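Long-range contacts in endo-1,4-beta-xylanase 1 (Hypocrea jecorina, PDB 1XYN), which hydrolyses internal beta-1,4-xylosidic bonds in the main chain of xylan, a plant cell wall hemicellulose, releasing xylo-oligosaccharides and xylose: residues D6-T11 and F34-G39; V26-Q31 and V161-W166. One frame throughout, in Å; residues are numbered along the deposited sequence.

Contact 1. Residues D6-T11 and F34-G39; sequences DQNYQT and FVVGVG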
loop_
_atom_site.group_PDB
_atom_site.type_symbol
_atom_site.label_atom_id
_atom_site.label_comp_id
_atom_site.label_asym_id
_atom_site.label_seq_id
_atom_site.Cartn_x
_atom_site.Cartn_y
_atom_site.Cartn_z
ATOM N N ASP A 6 -5.003 -7.434 19.318
ATOM C CA ASP A 6 -6.121 -7.325 18.397
ATOM C C ASP A 6 -5.672 -6.606 17.128
ATOM O O ASP A 6 -5.321 -5.420 17.144
ATOM C CB ASP A 6 -7.286 -6.587 19.075
ATOM C CG ASP A 6 -8.408 -6.222 18.108
ATOM O OD1 ASP A 6 -8.543 -6.868 17.049
ATOM O OD2 ASP A 6 -9.167 -5.278 18.417
ATOM N N GLN A 7 -5.641 -7.360 16.036
ATOM C CA GLN A 7 -5.261 -6.836 14.739
ATOM C C GLN A 7 -6.505 -6.215 14.135
ATOM O O GLN A 7 -7.482 -6.913 13.867
ATOM C CB GLN A 7 -4.740 -7.976 13.853
ATOM C CG GLN A 7 -4.492 -7.609 12.392
ATOM C CD GLN A 7 -3.599 -6.389 12.213
ATOM O OE1 GLN A 7 -3.688 -5.696 11.198
ATOM N NE2 GLN A 7 -2.738 -6.122 13.190
ATOM N N ASN A 8 -6.492 -4.898 13.975
ATOM C CA ASN A 8 -7.635 -4.211 13.391
ATOM C C ASN A 8 -7.204 -3.166 12.370
ATOM O O ASN A 8 -7.008 -1.991 12.696
ATOM C CB ASN A 8 -8.501 -3.573 14.472
ATOM C CG ASN A 8 -9.809 -3.040 13.923
ATOM O OD1 ASN A 8 -10.085 -3.137 12.722
ATOM N ND2 ASN A 8 -10.636 -2.492 14.806
ATOM N N TYR A 9 -7.087 -3.609 11.123
ATOM C CA TYR A 9 -6.675 -2.751 10.026
ATOM C C TYR A 9 -7.749 -2.770 8.952
ATOM O O TYR A 9 -8.278 -3.821 8.615
ATOM C CB TYR A 9 -5.340 -3.251 9.460
ATOM C CG TYR A 9 -4.823 -2.488 8.268
ATOM C CD1 TYR A 9 -4.050 -1.343 8.433
ATOM C CD2 TYR A 9 -5.096 -2.921 6.969
ATOM C CE1 TYR A 9 -3.556 -0.642 7.335
ATOM C CE2 TYR A 9 -4.611 -2.228 5.863
ATOM C CZ TYR A 9 -3.841 -1.090 6.055
ATOM O OH TYR A 9 -3.367 -0.393 4.966
ATOM N N GLN A 10 -8.090 -1.595 8.441
ATOM C CA GLN A 10 -9.098 -1.470 7.394
ATOM C C GLN A 10 -9.020 -0.093 6.759
ATOM O O GLN A 10 -8.719 0.884 7.436
ATOM C CB GLN A 10 -10.508 -1.787 7.919
ATOM C CG GLN A 10 -10.807 -1.304 9.322
ATOM C CD GLN A 10 -12.187 -1.744 9.791
ATOM O OE1 GLN A 10 -13.205 -1.334 9.232
ATOM N NE2 GLN A 10 -12.227 -2.581 10.823
ATOM N N THR A 11 -9.256 -0.040 5.449
ATOM C CA THR A 11 -9.171 1.195 4.677
ATOM C C THR A 11 -10.486 1.768 4.142
ATOM O O THR A 11 -10.539 2.932 3.753
ATOM C CB THR A 11 -8.177 1.034 3.504
ATOM O OG1 THR A 11 -8.491 -0.153 2.761
ATOM C CG2 THR A 11 -6.755 0.919 4.027
ATOM N N PHE A 34 -8.325 -4.943 4.189
ATOM C CA PHE A 34 -8.437 -4.879 5.634
ATOM C C PHE A 34 -7.819 -6.162 6.192
ATOM O O PHE A 34 -7.865 -7.220 5.550
ATOM C CB PHE A 34 -9.910 -4.787 6.051
ATOM C CG PHE A 34 -10.721 -6.006 5.704
ATOM C CD1 PHE A 34 -11.291 -6.145 4.450
ATOM C CD2 PHE A 34 -10.902 -7.024 6.633
ATOM C CE1 PHE A 34 -12.032 -7.287 4.120
ATOM C CE2 PHE A 34 -11.639 -8.169 6.311
ATOM C CZ PHE A 34 -12.203 -8.296 5.052
ATOM N N VAL A 35 -7.193 -6.050 7.356
ATOM C CA VAL A 35 -6.584 -7.196 8.018
ATOM C C VAL A 35 -7.048 -7.178 9.469
ATOM O O VAL A 35 -6.634 -6.309 10.238
ATOM C CB VAL A 35 -5.034 -7.111 8.012
ATOM C CG1 VAL A 35 -4.436 -8.409 8.558
ATOM C CG2 VAL A 35 -4.509 -6.810 6.620
ATOM N N VAL A 36 -7.926 -8.110 9.841
ATOM C CA VAL A 36 -8.412 -8.174 11.219
ATOM C C VAL A 36 -8.213 -9.568 11.788
ATOM O O VAL A 36 -8.269 -10.560 11.064
ATOM C CB VAL A 36 -9.918 -7.856 11.332
ATOM C CG1 VAL A 36 -10.210 -6.435 10.895
ATOM C CG2 VAL A 36 -10.729 -8.868 10.536
ATOM N N GLY A 37 -8.037 -9.644 13.099
ATOM C CA GLY A 37 -7.858 -10.929 13.743
ATOM C C GLY A 37 -7.307 -10.720 15.131
ATOM O O GLY A 37 -7.060 -9.583 15.535
ATOM N N VAL A 38 -7.105 -11.809 15.859
ATOM C CA VAL A 38 -6.584 -11.730 17.221
ATOM C C VAL A 38 -5.409 -12.675 17.439
ATOM O O VAL A 38 -5.270 -13.681 16.751
ATOM C CB VAL A 38 -7.694 -12.016 18.274
ATOM C CG1 VAL A 38 -8.845 -11.031 18.100
ATOM C CG2 VAL A 38 -8.185 -13.451 18.174
ATOM N N GLY A 39 -4.569 -12.356 18.409
ATOM C CA GLY A 39 -3.422 -13.195 18.676
ATOM C C GLY A 39 -2.530 -12.717 19.805
ATOM O O GLY A 39 -3.016 -12.407 20.895
#
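Gln7 and Gly37 bond to each other twice through their backbones, with Gln7 N 2.7 Å from Gly37 O and Gly37 N donating in return to Gln7 O. Two residues further along, Tyr9 and Val35 repeat the reciprocal pattern, and there Val35 N lies 2.8 Å from Tyr9 O, well above that carbonyl's plane (44° out of it). Between these hydrogen-bonded pairs, Asn8 faces Val36 as a non-hydrogen-bonded pair, and Val36 CA makes a CA-H...O contact of 3.1 Å with Gln7 O. Within 6-11, Gln10 NE2 donates to an in-plane lone pair of Asn8 OD1 at 2.9 Å, tying together two side chains on one face. Asp6 OD1, on that same face, is held by a hydrogen bond to Tyr17 OH.

The segments' axes run at 162°, so this is an antiparallel pairing of strands 5-10 and 34-40 in the larger sheet of the GH11 beta-jelly roll. Alternation sends Phe34, Val36 and Val38 to the face packed on the second sheet, whereas Gln7, Tyr9 and Val35 take the face bearing Glu164, the predicted proton donor, and Tyr158, a probable substrate-binding residue.

On this latter face the Gln7 chain crosses Val35 at a slant, its CG 3.3 Å from Val35 O. An alanine here would probably open a gap above Val35 and beside Tyr158 and Val160, which the CG and amide group now fill. Tyr9 CG is anti to its backbone N (chi1 177°), and the ring that follows meets Val35 N at its edge, with CD2 3.9 Å from Val35 CG2. On the other face, Gln10 CB abuts Phe34 CB at 3.6 Å.

Contact 2. Residues V26-Q31 and V161-W166; sequences VNWNTQ and VAVEGW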
loop_
_atom_site.group_PDB
_atom_site.type_symbol
_atom_site.label_atom_id
_atom_site.label_comp_id
_atom_site.label_asym_id
_atom_site.label_seq_id
_atom_site.Cartn_x
_atom_site.Cartn_y
_atom_site.Cartn_z
ATOM N N VAL A 26 -16.167 -11.458 11.696
ATOM C CA VAL A 26 -16.110 -10.413 10.679
ATOM C C VAL A 26 -17.096 -10.658 9.564
ATOM O O VAL A 26 -17.334 -11.794 9.171
ATOM C CB VAL A 26 -14.719 -10.242 10.016
ATOM C CG1 VAL A 26 -14.100 -8.941 10.455
ATOM C CG2 VAL A 26 -13.811 -11.429 10.303
ATOM N N ASN A 27 -17.728 -9.574 9.135
ATOM C CA ASN A 27 -18.678 -9.563 8.031
ATOM C C ASN A 27 -18.161 -8.400 7.218
ATOM O O ASN A 27 -17.844 -7.350 7.779
ATOM C CB ASN A 27 -20.092 -9.250 8.517
ATOM C CG ASN A 27 -20.793 -10.464 9.074
ATOM O OD1 ASN A 27 -21.206 -11.345 8.324
ATOM N ND2 ASN A 27 -20.941 -10.517 10.393
ATOM N N TRP A 28 -18.039 -8.574 5.909
ATOM C CA TRP A 28 -17.522 -7.488 5.088
ATOM C C TRP A 28 -18.176 -7.408 3.721
ATOM O O TRP A 28 -18.801 -8.363 3.262
ATOM C CB TRP A 28 -15.983 -7.591 4.954
ATOM C CG TRP A 28 -15.482 -8.749 4.087
ATOM C CD1 TRP A 28 -15.244 -8.715 2.742
ATOM C CD2 TRP A 28 -15.200 -10.101 4.507
ATOM N NE1 TRP A 28 -14.842 -9.954 2.301
ATOM C CE2 TRP A 28 -14.806 -10.821 3.355
ATOM C CE3 TRP A 28 -15.238 -10.766 5.738
ATOM C CZ2 TRP A 28 -14.462 -12.179 3.399
ATOM C CZ3 TRP A 28 -14.893 -12.116 5.779
ATOM C CH2 TRP A 28 -14.510 -12.805 4.612
ATOM N N ASN A 29 -18.056 -6.238 3.109
ATOM C CA ASN A 29 -18.574 -5.940 1.775
ATOM C C ASN A 29 -17.804 -4.681 1.378
ATOM O O ASN A 29 -18.305 -3.557 1.471
ATOM C CB ASN A 29 -20.077 -5.673 1.808
ATOM C CG ASN A 29 -20.684 -5.606 0.417
ATOM O OD1 ASN A 29 -19.985 -5.769 -0.585
ATOM N ND2 ASN A 29 -21.990 -5.370 0.349
ATOM N N THR A 30 -16.562 -4.882 0.950
ATOM C CA THR A 30 -15.696 -3.766 0.616
ATOM C C THR A 30 -14.790 -3.973 -0.598
ATOM O O THR A 30 -14.561 -5.100 -1.046
ATOM C CB THR A 30 -14.832 -3.417 1.844
ATOM O OG1 THR A 30 -13.968 -2.324 1.539
ATOM C CG2 THR A 30 -13.991 -4.610 2.268
ATOM N N GLN A 31 -14.312 -2.861 -1.145
ATOM C CA GLN A 31 -13.402 -2.870 -2.288
ATOM C C GLN A 31 -11.992 -2.693 -1.753
ATOM O O GLN A 31 -11.015 -2.972 -2.444
ATOM C CB GLN A 31 -13.707 -1.707 -3.243
ATOM C CG GLN A 31 -14.922 -1.898 -4.132
ATOM C CD GLN A 31 -14.688 -2.917 -5.232
ATOM O OE1 GLN A 31 -15.232 -4.023 -5.197
ATOM N NE2 GLN A 31 -13.877 -2.547 -6.222
ATOM N N VAL A 161 -4.100 -14.564 13.976
ATOM C CA VAL A 161 -4.825 -15.400 13.036
ATOM C C VAL A 161 -5.708 -14.317 12.426
ATOM O O VAL A 161 -6.516 -13.714 13.127
ATOM C CB VAL A 161 -5.703 -16.430 13.750
ATOM C CG1 VAL A 161 -6.651 -17.093 12.760
ATOM C CG2 VAL A 161 -4.834 -17.467 14.421
ATOM N N ALA A 162 -5.510 -14.021 11.148
ATOM C CA ALA A 162 -6.271 -12.959 10.508
ATOM C C ALA A 162 -7.012 -13.312 9.226
ATOM O O ALA A 162 -6.721 -14.306 8.553
ATOM C CB ALA A 162 -5.351 -11.756 10.266
ATOM N N VAL A 163 -8.019 -12.500 8.929
ATOM C CA VAL A 163 -8.818 -12.638 7.723
ATOM C C VAL A 163 -8.507 -11.354 6.980
ATOM O O VAL A 163 -8.459 -10.281 7.585
ATOM C CB VAL A 163 -10.332 -12.703 8.032
ATOM C CG1 VAL A 163 -11.138 -12.560 6.755
ATOM C CG2 VAL A 163 -10.679 -14.025 8.700
ATOM N N GLU A 164 -8.225 -11.467 5.690
ATOM C CA GLU A 164 -7.897 -10.298 4.882
ATOM C C GLU A 164 -8.675 -10.382 3.586
ATOM O O GLU A 164 -8.875 -11.468 3.046
ATOM C CB GLU A 164 -6.387 -10.240 4.613
ATOM C CG GLU A 164 -5.948 -9.152 3.628
ATOM C CD GLU A 164 -4.432 -8.936 3.590
ATOM O OE1 GLU A 164 -3.689 -9.746 4.188
ATOM O OE2 GLU A 164 -3.979 -7.948 2.961
ATOM N N GLY A 165 -9.157 -9.239 3.105
ATOM C CA GLY A 165 -9.921 -9.259 1.876
ATOM C C GLY A 165 -10.132 -7.921 1.204
ATOM O O GLY A 165 -9.728 -6.873 1.714
ATOM N N TRP A 166 -10.750 -7.989 0.031
ATOM C CA TRP A 166 -11.064 -6.826 -0.785
ATOM C C TRP A 166 -11.825 -7.289 -2.020
ATOM O O TRP A 166 -11.844 -8.484 -2.337
ATOM C CB TRP A 166 -9.787 -6.084 -1.213
ATOM C CG TRP A 166 -8.847 -6.864 -2.110
ATOM C CD1 TRP A 166 -8.896 -6.948 -3.482
ATOM C CD2 TRP A 166 -7.668 -7.582 -1.712
ATOM N NE1 TRP A 166 -7.816 -7.655 -3.951
ATOM C CE2 TRP A 166 -7.048 -8.058 -2.892
ATOM C CE3 TRP A 166 -7.073 -7.865 -0.474
ATOM C CZ2 TRP A 166 -5.862 -8.800 -2.869
ATOM C CZ3 TRP A 166 -5.892 -8.606 -0.452
ATOM C CH2 TRP A 166 -5.300 -9.063 -1.642
#
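Val26 and Trp28 look across at Val163 from a strand inclined only 26° to strand 161-166, but the 7.4 Å closest approach of the axes is too wide for sheet pairing, and the strands belong to different layers. The gap narrows along the chain: CA atoms are 8.2 Å apart at Val26 and Val163, and 4.8 Å apart at Gln31 and Trp166.

Side chains bridge the wider end. Val163 CG1, set anti to its backbone N (chi1 168°), meets the far corner of the Trp28 indole, 3.9 Å from CZ3 and about as far from CH2, the two side chains crossing at a slant. Val26 CG2 adds a looser contact, 4.3 Å from Val163 CB. Phe34 and Phe54 also touch the indole, Phe34 with its ring plane turned by about 50°, so the cluster is largely apolar. Gly165 passes beneath the indole's other end; a CB built on it would lie 3.6 Å from Trp28 NE1.

At the narrow end the contact is made by a main-chain oxygen: Gln31 O approaches Trp166 CB at 3.6 Å. That carbonyl also accepts a hydrogen bond from Thr118 OG1 of the second subunit, while Gln31 NE2 bonds Gln116 O of the same subunit.

Glu164, the predicted proton donor, points away from 26-31, and its OE1 bonds Tyr77 OH. Inward valine, outward glutamate: this alternation is that of a strand with one face in the hydrophobic interior and the other in the substrate cleft, as in the two-layered beta-jelly roll of family 11 xylanases.

How the contacts relate
The segments alternate along the chain, in the order 6-11, 26-31, 34-39, 161-166, and the centres of contacts 1 and 2 lie about 9 Å apart. Contact 1 joins neighbouring strands within the larger sheet; contact 2 spans the two sheets. They meet because strand 34-40 is flanked by 5-10 on one side and 155-166 on the other: Val36 O lies 2.9 Å from Val163 N, a probable hydrogen bond, and Val38 O and Val161 N make another. Strand 23-30, which directly precedes 34-40, lies in the opposing layer. Together they link the edge of the cleft-forming sheet, through the strand carrying Glu164, to the sheet behind it.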